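Local coordinates for protein fructosyl amine:oxygen oxidoreductase (Neosartorya fumigata, PDB 4WCT) that probably catalyses the FAD-dependent oxidation of fructosyl amines by oxygen, freeing the amine and yielding glucosone and hydrogen peroxide, at residues G216-A221 with H232-S237; E331-A336 with Q451-G456; I370-E375 with L404-Q409. All blocks are in the same frame, centred on the assembly; numbering follows the deposited sequence.

Contact 1 of 3, residues G216-A221 with H232-S237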
loop_
_atom_site.group_PDB
_atom_site.type_symbol
_atom_site.label_atom_id
_atom_site.label_comp_id
_atom_site.label_asym_id
_atom_site.label_seq_id
_atom_site.Cartn_x
_atom_site.Cartn_y
_atom_site.Cartn_z
ATOM N N GLY A 216 -23.959 7.453 21.191
ATOM C CA GLY A 216 -23.945 6.499 20.105
ATOM C C GLY A 216 -23.154 6.964 18.893
ATOM O O GLY A 216 -23.209 6.329 17.843
ATOM N N ASP A 217 -22.464 8.092 19.024
ATOM C CA ASP A 217 -21.623 8.600 17.931
ATOM C C ASP A 217 -20.179 8.818 18.396
ATOM O O ASP A 217 -19.909 8.933 19.583
ATOM C CB ASP A 217 -22.230 9.900 17.383
ATOM C CG ASP A 217 -21.817 10.203 15.964
ATOM O OD1 ASP A 217 -21.044 9.416 15.370
ATOM O OD2 ASP A 217 -22.210 11.284 15.456
ATOM N N VAL A 218 -19.244 8.925 17.445
ATOM C CA VAL A 218 -17.852 9.173 17.777
ATOM C C VAL A 218 -17.602 10.665 17.919
ATOM O O VAL A 218 -17.927 11.455 17.019
ATOM C CB VAL A 218 -16.913 8.567 16.689
ATOM C CG1 VAL A 218 -15.463 8.957 16.929
ATOM C CG2 VAL A 218 -17.064 7.058 16.681
ATOM N N VAL A 219 -17.039 11.038 19.061
ATOM C CA VAL A 219 -16.713 12.414 19.347
ATOM C C VAL A 219 -15.229 12.701 19.422
ATOM O O VAL A 219 -14.823 13.827 19.714
ATOM C CB VAL A 219 -17.426 12.891 20.641
ATOM C CG1 VAL A 219 -18.929 12.692 20.508
ATOM C CG2 VAL A 219 -16.933 12.143 21.854
ATOM N N GLY A 220 -14.396 11.703 19.136
ATOM C CA GLY A 220 -12.966 11.931 19.056
ATOM C C GLY A 220 -12.208 10.686 19.452
ATOM O O GLY A 220 -12.668 9.585 19.201
ATOM N N ALA A 221 -10.975 10.889 19.889
ATOM C CA ALA A 221 -10.001 9.823 20.091
ATOM C C ALA A 221 -9.237 10.011 21.394
ATOM O O ALA A 221 -8.944 11.120 21.800
ATOM C CB ALA A 221 -9.004 9.813 18.939
ATOM N N HIS A 232 -15.569 17.365 15.838
ATOM C CA HIS A 232 -16.842 17.226 15.159
ATOM C C HIS A 232 -16.873 16.082 14.157
ATOM O O HIS A 232 -17.914 15.445 13.971
ATOM C CB HIS A 232 -17.220 18.526 14.455
ATOM C CG HIS A 232 -17.663 19.604 15.396
ATOM N ND1 HIS A 232 -16.983 20.794 15.539
ATOM C CD2 HIS A 232 -18.641 19.618 16.331
ATOM C CE1 HIS A 232 -17.543 21.509 16.499
ATOM N NE2 HIS A 232 -18.558 20.823 16.986
ATOM N N ARG A 233 -15.724 15.789 13.548
ATOM C CA ARG A 233 -15.606 14.566 12.719
ATOM C C ARG A 233 -14.273 13.885 12.963
ATOM O O ARG A 233 -13.300 14.543 13.292
ATOM C CB ARG A 233 -15.676 14.868 11.240
ATOM C CG ARG A 233 -16.976 15.489 10.740
ATOM C CD ARG A 233 -18.106 14.477 10.828
ATOM N NE ARG A 233 -19.305 14.924 10.127
ATOM C CZ ARG A 233 -20.191 15.774 10.643
ATOM N NH1 ARG A 233 -20.066 16.173 11.900
ATOM N NH2 ARG A 233 -21.277 16.100 9.955
ATOM N N THR A 234 -14.301 12.548 12.947
ATOM C CA THR A 234 -13.098 11.747 13.182
ATOM C C THR A 234 -12.896 10.850 11.977
ATOM O O THR A 234 -13.848 10.183 11.505
ATOM C CB THR A 234 -13.225 10.912 14.463
ATOM O OG1 THR A 234 -13.384 11.800 15.578
ATOM C CG2 THR A 234 -12.046 10.021 14.663
ATOM N N ILE A 235 -11.694 10.919 11.403
ATOM C CA ILE A 235 -11.350 10.078 10.242
ATOM C C ILE A 235 -10.340 9.030 10.676
ATOM O O ILE A 235 -9.274 9.367 11.186
ATOM C CB ILE A 235 -10.765 10.928 9.107
ATOM C CG1 ILE A 235 -11.787 11.997 8.675
ATOM C CG2 ILE A 235 -10.368 10.050 7.911
ATOM C CD1 ILE A 235 -11.242 12.948 7.622
ATOM N N LEU A 236 -10.690 7.760 10.512
ATOM C CA LEU A 236 -9.793 6.679 10.870
ATOM C C LEU A 236 -9.050 6.198 9.629
ATOM O O LEU A 236 -9.653 5.559 8.750
ATOM C CB LEU A 236 -10.570 5.543 11.522
ATOM C CG LEU A 236 -9.799 4.283 11.916
ATOM C CD1 LEU A 236 -8.574 4.538 12.765
ATOM C CD2 LEU A 236 -10.703 3.279 12.630
ATOM N N SER A 237 -7.772 6.554 9.557
ATOM C CA SER A 237 -6.886 6.211 8.417
ATOM C C SER A 237 -5.569 5.736 8.934
ATOM O O SER A 237 -4.511 6.231 8.534
ATOM C CB SER A 237 -6.716 7.414 7.463
ATOM O OG SER A 237 -6.234 8.569 8.137
HETATM O O HOH W 1 -15.899 12.967 15.787
HETATM O O HOH W 2 -19.275 14.546 16.620
#
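T234 is the side chain of strand 233-236 that meets strand 217-221. Two kinds of contact join them, van der Waals and water-mediated. In the first kind, T234 OG1 lies 3.5 Å from G220 CA. It also approaches V218 CG1 at 3.8 Å, and the V218 and T234 side chains cross at about a right angle. The T234 hydroxyl sits beside its own backbone N (chi1 -61°), which sends it across to the other strand.

No direct hydrogen bond links the two segments. Water 1 takes the T234 OG1 proton at 2.8 Å and donates to V218 O, also at 2.8 Å. Water 2 donates to H232 O at 3.1 Å and weakly to V218 O. V218 O therefore takes protons from both waters. R233 NH1 donates to H232 O at 3.1 Å, and the oxygen lies in the plane of the guanidinium.

The two strands belong to different sheets, and their short axes cross at 75°. Strand 217-223 is the middle of a three-stranded antiparallel sheet. Strand 233-236 lies inside the six-stranded sheet of the FAD-binding fold. There T234 touches I31 of strand 28-31, and L379 of strand 379-383 packs on V218.

Contact 2 of 3, residues E331-A336 with Q451-G456; sequences EAEARA and QWTKIG
The start of helix 330-343 meets the C-terminal tail of the chain here, through E333 on T453 and E331 beside Q451. The helix lies on the large mixed sheet, with A332 touching T258 and A336 touching C260. The tail has no regular structure in 451-456. It runs alongside the start of the helix and the residues just before it, with backbone hydrogen bonds between Q451 and L330 and between T453 and I328.

The central contact is a methyl group against a carboxylate chain. T453 CG2 lies 3.6 Å from E333 OE1 and 4.0 Å from E333 CB, and the two side chains cross obliquely. E333 is extended, with CG anti to the backbone N (chi1 172°). Its other oxygen, OE2, forms a salt bridge with R337. T453 turns its methyl to the helix, while OG1 hydrogen-bonds Q327 OE1 and I328 N. One residue thus ties the tail down by its hydroxyl and packs on the helix by its methyl.

Q451 bends at chi2 (63°), which brings NE2 to 3.9 Å from E331 N. This is a loose approach, and Q451 has a second conformer. The carboxylate of E331 bonds Y305 OH through OE2. Y305 OH also bonds R335 NH2.

Further along the tail, K454 folds back on its own segment. Its NZ hydrogen-bonds D450 O and also W452 O, the latter at 2.8 Å with a C=O...N angle of 161°.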
loop_
_atom_site.group_PDB
_atom_site.type_symbol
_atom_site.label_atom_id
_atom_site.label_comp_id
_atom_site.label_asym_id
_atom_site.label_seq_id
_atom_site.Cartn_x
_atom_site.Cartn_y
_atom_site.Cartn_z
ATOM N N GLU A 331 13.228 -17.410 4.806
ATOM C CA GLU A 331 12.574 -17.971 3.613
ATOM C C GLU A 331 12.180 -16.866 2.600
ATOM O O GLU A 331 12.147 -17.121 1.394
ATOM C CB GLU A 331 11.365 -18.862 3.985
ATOM C CG GLU A 331 10.194 -18.039 4.490
ATOM C CD GLU A 331 9.461 -18.569 5.694
ATOM O OE1 GLU A 331 9.235 -19.808 5.825
ATOM O OE2 GLU A 331 8.828 -17.725 6.347
ATOM N N ALA A 332 11.984 -15.645 3.085
ATOM C CA ALA A 332 11.617 -14.539 2.195
ATOM C C ALA A 332 12.886 -14.011 1.515
ATOM O O ALA A 332 12.885 -13.773 0.296
ATOM C CB ALA A 332 10.916 -13.428 2.949
ATOM N N GLU A 333 13.985 -13.907 2.262
ATOM C CA GLU A 333 15.273 -13.616 1.650
ATOM C C GLU A 333 15.608 -14.613 0.539
ATOM O O GLU A 333 16.008 -14.221 -0.574
ATOM C CB GLU A 333 16.391 -13.599 2.687
ATOM C CG GLU A 333 17.776 -13.480 2.044
ATOM C CD GLU A 333 18.925 -13.626 3.017
ATOM O OE1 GLU A 333 18.737 -14.167 4.141
ATOM O OE2 GLU A 333 20.060 -13.312 2.608
ATOM N N ALA A 334 15.347 -15.903 0.776
ATOM C CA ALA A 334 15.661 -16.917 -0.224
ATOM C C ALA A 334 14.812 -16.742 -1.489
ATOM O O ALA A 334 15.319 -16.930 -2.595
ATOM C CB ALA A 334 15.509 -18.318 0.358
ATOM N N ARG A 335 13.546 -16.356 -1.326
ATOM C CA ARG A 335 12.671 -16.116 -2.477
ATOM C C ARG A 335 13.156 -14.904 -3.274
ATOM O O ARG A 335 13.119 -14.909 -4.505
ATOM C CB ARG A 335 11.214 -15.947 -2.058
ATOM C CG ARG A 335 10.566 -17.236 -1.592
ATOM C CD ARG A 335 9.087 -17.061 -1.285
ATOM N NE ARG A 335 8.857 -16.103 -0.229
ATOM C CZ ARG A 335 8.503 -16.403 1.012
ATOM N NH1 ARG A 335 8.363 -17.672 1.387
ATOM N NH2 ARG A 335 8.287 -15.419 1.887
ATOM N N ALA A 336 13.607 -13.873 -2.563
ATOM C CA ALA A 336 14.172 -12.694 -3.242
ATOM C C ALA A 336 15.392 -13.068 -4.056
ATOM O O ALA A 336 15.566 -12.599 -5.181
ATOM C CB ALA A 336 14.525 -11.581 -2.267
ATOM N N GLN A 451 14.782 -17.617 12.748
ATOM C CA GLN A 451 14.461 -17.844 11.350
ATOM C C GLN A 451 14.374 -16.510 10.581
ATOM O O GLN A 451 13.719 -16.458 9.545
ATOM C CB GLN A 451 13.103 -18.554 11.276
ATOM C CG GLN A 451 12.579 -18.875 9.880
ATOM C CD GLN A 451 13.457 -19.839 9.135
ATOM O OE1 GLN A 451 14.309 -20.510 9.733
ATOM N NE2 GLN A 451 13.296 -19.888 7.804
ATOM N N TRP A 452 15.004 -15.457 11.094
ATOM C CA TRP A 452 14.950 -14.127 10.465
ATOM C C TRP A 452 16.340 -13.730 9.968
ATOM O O TRP A 452 17.362 -14.217 10.470
ATOM C CB TRP A 452 14.447 -13.103 11.480
ATOM C CG TRP A 452 13.060 -13.301 11.891
ATOM C CD1 TRP A 452 12.595 -14.187 12.825
ATOM C CD2 TRP A 452 11.919 -12.593 11.410
ATOM N NE1 TRP A 452 11.246 -14.036 12.987
ATOM C CE2 TRP A 452 10.800 -13.063 12.133
ATOM C CE3 TRP A 452 11.739 -11.517 10.533
ATOM C CZ2 TRP A 452 9.524 -12.524 11.962
ATOM C CZ3 TRP A 452 10.490 -10.993 10.379
ATOM C CH2 TRP A 452 9.391 -11.486 11.080
ATOM N N THR A 453 16.393 -12.793 9.016
ATOM C CA THR A 453 17.640 -12.147 8.674
ATOM C C THR A 453 18.234 -11.474 9.920
ATOM O O THR A 453 17.530 -11.210 10.916
ATOM C CB THR A 453 17.463 -11.119 7.526
ATOM O OG1 THR A 453 16.456 -10.156 7.871
ATOM C CG2 THR A 453 17.041 -11.824 6.231
ATOM N N LYS A 454 19.541 -11.245 9.847
ATOM C CA LYS A 454 20.327 -10.728 10.966
ATOM C C LYS A 454 21.175 -9.564 10.486
ATOM O O LYS A 454 22.288 -9.337 10.958
ATOM C CB LYS A 454 21.146 -11.868 11.599
ATOM C CG LYS A 454 20.231 -12.881 12.281
ATOM C CD LYS A 454 20.872 -14.269 12.420
ATOM C CE LYS A 454 19.846 -15.296 12.931
ATOM N NZ LYS A 454 19.074 -15.968 11.828
ATOM N N ILE A 455 20.531 -8.688 9.723
ATOM C CA ILE A 455 21.205 -7.532 9.183
ATOM C C ILE A 455 21.544 -6.589 10.321
ATOM O O ILE A 455 20.693 -6.259 11.123
ATOM C CB ILE A 455 20.328 -6.804 8.133
ATOM C CG1 ILE A 455 20.031 -7.755 6.963
ATOM C CG2 ILE A 455 21.046 -5.560 7.607
ATOM C CD1 ILE A 455 18.790 -7.373 6.184
ATOM N N GLY A 456 22.813 -6.178 10.378
ATOM C CA GLY A 456 23.265 -5.236 11.407
ATOM C C GLY A 456 23.457 -5.861 12.796
ATOM O O GLY A 456 23.734 -5.149 13.754
#

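Contact 3 of 3, residues I370-E375 with L404-Q409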
loop_
_atom_site.group_PDB
_atom_site.type_symbol
_atom_site.label_atom_id
_atom_site.label_comp_id
_atom_site.label_asym_id
_atom_site.label_seq_id
_atom_site.Cartn_x
_atom_site.Cartn_y
_atom_site.Cartn_z
ATOM N N ILE A 370 -13.972 3.072 2.229
ATOM C CA ILE A 370 -13.984 4.497 2.515
ATOM C C ILE A 370 -15.447 4.897 2.616
ATOM O O ILE A 370 -16.151 4.900 1.604
ATOM C CB ILE A 370 -13.321 5.322 1.400
ATOM C CG1 ILE A 370 -11.858 4.950 1.233
ATOM C CG2 ILE A 370 -13.422 6.805 1.701
ATOM C CD1 ILE A 370 -11.279 5.515 -0.036
ATOM N N ASP A 371 -15.914 5.131 3.841
ATOM C CA ASP A 371 -17.339 5.400 4.064
ATOM C C ASP A 371 -17.553 5.959 5.451
ATOM O O ASP A 371 -16.775 5.720 6.352
ATOM C CB ASP A 371 -18.133 4.102 3.918
ATOM C CG ASP A 371 -19.610 4.329 3.600
ATOM O OD1 ASP A 371 -20.060 5.504 3.448
ATOM O OD2 ASP A 371 -20.302 3.307 3.430
ATOM N N ARG A 372 -18.676 6.647 5.624
ATOM C CA ARG A 372 -19.173 6.976 6.940
ATOM C C ARG A 372 -19.759 5.763 7.612
ATOM O O ARG A 372 -20.324 4.910 6.959
ATOM C CB ARG A 372 -20.209 8.102 6.820
ATOM C CG ARG A 372 -19.673 9.301 6.036
ATOM C CD ARG A 372 -20.761 10.295 5.621
ATOM N NE ARG A 372 -21.552 10.705 6.773
ATOM C CZ ARG A 372 -21.551 11.930 7.292
ATOM N NH1 ARG A 372 -20.823 12.892 6.733
ATOM N NH2 ARG A 372 -22.286 12.196 8.369
ATOM N N HIS A 373 -19.515 5.629 8.901
ATOM C CA HIS A 373 -19.987 4.471 9.658
ATOM C C HIS A 373 -21.515 4.588 9.830
ATOM O O HIS A 373 -22.011 5.633 10.246
ATOM C CB HIS A 373 -19.308 4.446 11.018
ATOM C CG HIS A 373 -19.463 3.155 11.744
ATOM N ND1 HIS A 373 -20.695 2.656 12.107
ATOM C CD2 HIS A 373 -18.569 2.174 12.022
ATOM C CE1 HIS A 373 -20.552 1.431 12.586
ATOM N NE2 HIS A 373 -19.261 1.156 12.634
ATOM N N PRO A 374 -22.243 3.494 9.564
ATOM C CA PRO A 374 -23.693 3.648 9.537
ATOM C C PRO A 374 -24.282 3.925 10.913
ATOM O O PRO A 374 -25.397 4.431 10.985
ATOM C CB PRO A 374 -24.200 2.297 8.982
ATOM C CG PRO A 374 -23.037 1.372 9.003
ATOM C CD PRO A 374 -21.813 2.260 8.874
ATOM N N GLU A 375 -23.625 3.459 11.965
ATOM C CA GLU A 375 -24.127 3.613 13.341
ATOM C C GLU A 375 -23.522 4.839 14.012
ATOM O O GLU A 375 -23.968 5.235 15.084
ATOM C CB GLU A 375 -23.795 2.388 14.206
ATOM C CG GLU A 375 -23.977 1.037 13.542
ATOM C CD GLU A 375 -25.375 0.840 13.030
ATOM O OE1 GLU A 375 -26.308 1.280 13.730
ATOM O OE2 GLU A 375 -25.537 0.304 11.911
ATOM N N LEU A 404 -16.335 12.475 3.312
ATOM C CA LEU A 404 -16.634 13.276 4.495
ATOM C C LEU A 404 -17.759 14.275 4.193
ATOM O O LEU A 404 -18.666 14.474 5.017
ATOM C CB LEU A 404 -15.405 14.051 4.960
ATOM C CG LEU A 404 -15.508 14.791 6.296
ATOM C CD1 LEU A 404 -15.514 13.840 7.489
ATOM C CD2 LEU A 404 -14.398 15.819 6.441
ATOM N N GLU A 405 -17.757 14.776 2.971
ATOM C CA GLU A 405 -18.722 15.780 2.531
ATOM C C GLU A 405 -19.951 15.179 1.845
ATOM O O GLU A 405 -20.751 15.915 1.265
ATOM C CB GLU A 405 -18.034 16.771 1.603
ATOM C CG GLU A 405 -16.943 17.587 2.267
ATOM C CD GLU A 405 -16.126 18.455 1.308
ATOM O OE1 GLU A 405 -16.350 18.415 0.088
ATOM O OE2 GLU A 405 -15.352 19.287 1.787
ATOM N N SER A 406 -20.125 13.865 1.969
ATOM C CA SER A 406 -21.270 13.133 1.409
ATOM C C SER A 406 -21.415 13.318 -0.079
ATOM O O SER A 406 -22.521 13.423 -0.591
ATOM C CB SER A 406 -22.572 13.554 2.117
ATOM O OG SER A 406 -22.527 13.156 3.469
ATOM N N LYS A 407 -20.300 13.369 -0.798
ATOM C CA LYS A 407 -20.356 13.442 -2.241
ATOM C C LYS A 407 -19.307 12.582 -2.935
ATOM O O LYS A 407 -18.822 12.916 -3.999
ATOM C CB LYS A 407 -20.188 14.883 -2.680
ATOM C CG LYS A 407 -18.919 15.539 -2.179
ATOM C CD LYS A 407 -18.944 17.049 -2.407
ATOM C CE LYS A 407 -17.588 17.540 -2.866
ATOM N NZ LYS A 407 -17.543 19.028 -2.903
ATOM N N LEU A 408 -18.956 11.460 -2.340
ATOM C CA LEU A 408 -18.076 10.521 -3.046
ATOM C C LEU A 408 -18.731 10.103 -4.341
ATOM O O LEU A 408 -19.923 9.734 -4.355
ATOM C CB LEU A 408 -17.813 9.311 -2.133
ATOM C CG LEU A 408 -16.835 8.261 -2.628
ATOM C CD1 LEU A 408 -15.493 8.887 -2.947
ATOM C CD2 LEU A 408 -16.666 7.191 -1.565
ATOM N N GLN A 409 -17.991 10.160 -5.449
ATOM C CA GLN A 409 -18.606 9.970 -6.753
ATOM C C GLN A 409 -19.184 8.588 -6.972
ATOM O O GLN A 409 -18.727 7.580 -6.405
ATOM C CB GLN A 409 -17.674 10.348 -7.897
ATOM C CG GLN A 409 -16.474 9.452 -8.022
ATOM C CD GLN A 409 -15.471 9.962 -9.033
ATOM O OE1 GLN A 409 -14.543 10.669 -8.682
ATOM N NE2 GLN A 409 -15.741 9.712 -10.294
#
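NH1 of R372 sits near two oxygens at the end of helix 393-404 and the turn after it. L404 O is 3.2 Å from R372 NH1, at the edge of the guanidinium and in its plane. S406 OG is 3.7 Å from R372 NH1 and lies obliquely to the group. The chain of R372 is bent at chi3 (53°), and its CD also passes 4.0 Å from S406 OG. The hydroxyl therefore lies beside both the bend and the charged end.

The turn is a Schellman motif. It ends the helix with K407 N bonded to D402 O and S406 N bonded to A403 O. S406 is its C-prime residue and has positive phi. Near the helix end, E405 OE1 makes salt bridges to R47 and to K407 NZ; the K407 hydrogen bond, at 3.3 Å, is weak. E405 OE2 bonds Y49 OH. The carboxylate is thus held by three groups.

Beyond the turn, L408 points its CB toward strand 369-372, and its methyl CD2 rests 3.9 Å from the backbone oxygen I370 O. L408 also touches F399 and V416. I370 packs on A403 of the helix, so the strand and the helix end share a buried layer. L404, whose CB points away from 370-375, reaches L380 of the adjacent strand.

Strand 369-372 is one of the two edge strands of the six-stranded sheet in the FAD-binding fold. Its neighbour is strand 379-383, to which D371 is tied by a backbone hydrogen bond to V381. I370 forms a backbone hydrogen bond with V416. Further along, E375 N donates to H373 ND1 at 3.0 Å, lying in the ring plane with an N-H...N angle of 154°.

Overall arrangement
Contacts 1 and 3 are neighbours, with centres about 13 Å apart, and both reach the six-stranded sheet of the FAD-binding fold. They touch directly. R233 CB packs 3.9 Å from L404 CD1, and R233 NE comes within 4.2 Å of R372 NH1, two like charges close together. T234 lies about 10 Å from the bound FAD by its side chain, and I370 about 9 Å. Contact 2 is on the opposite side of the chain's centre, about 40 Å from contact 1 and about 42 Å from contact 3, centre to centre. Its T453 side chain is about 14 Å from FAD. In sequence, contact 3 is nested inside the loop that contact 2 closes.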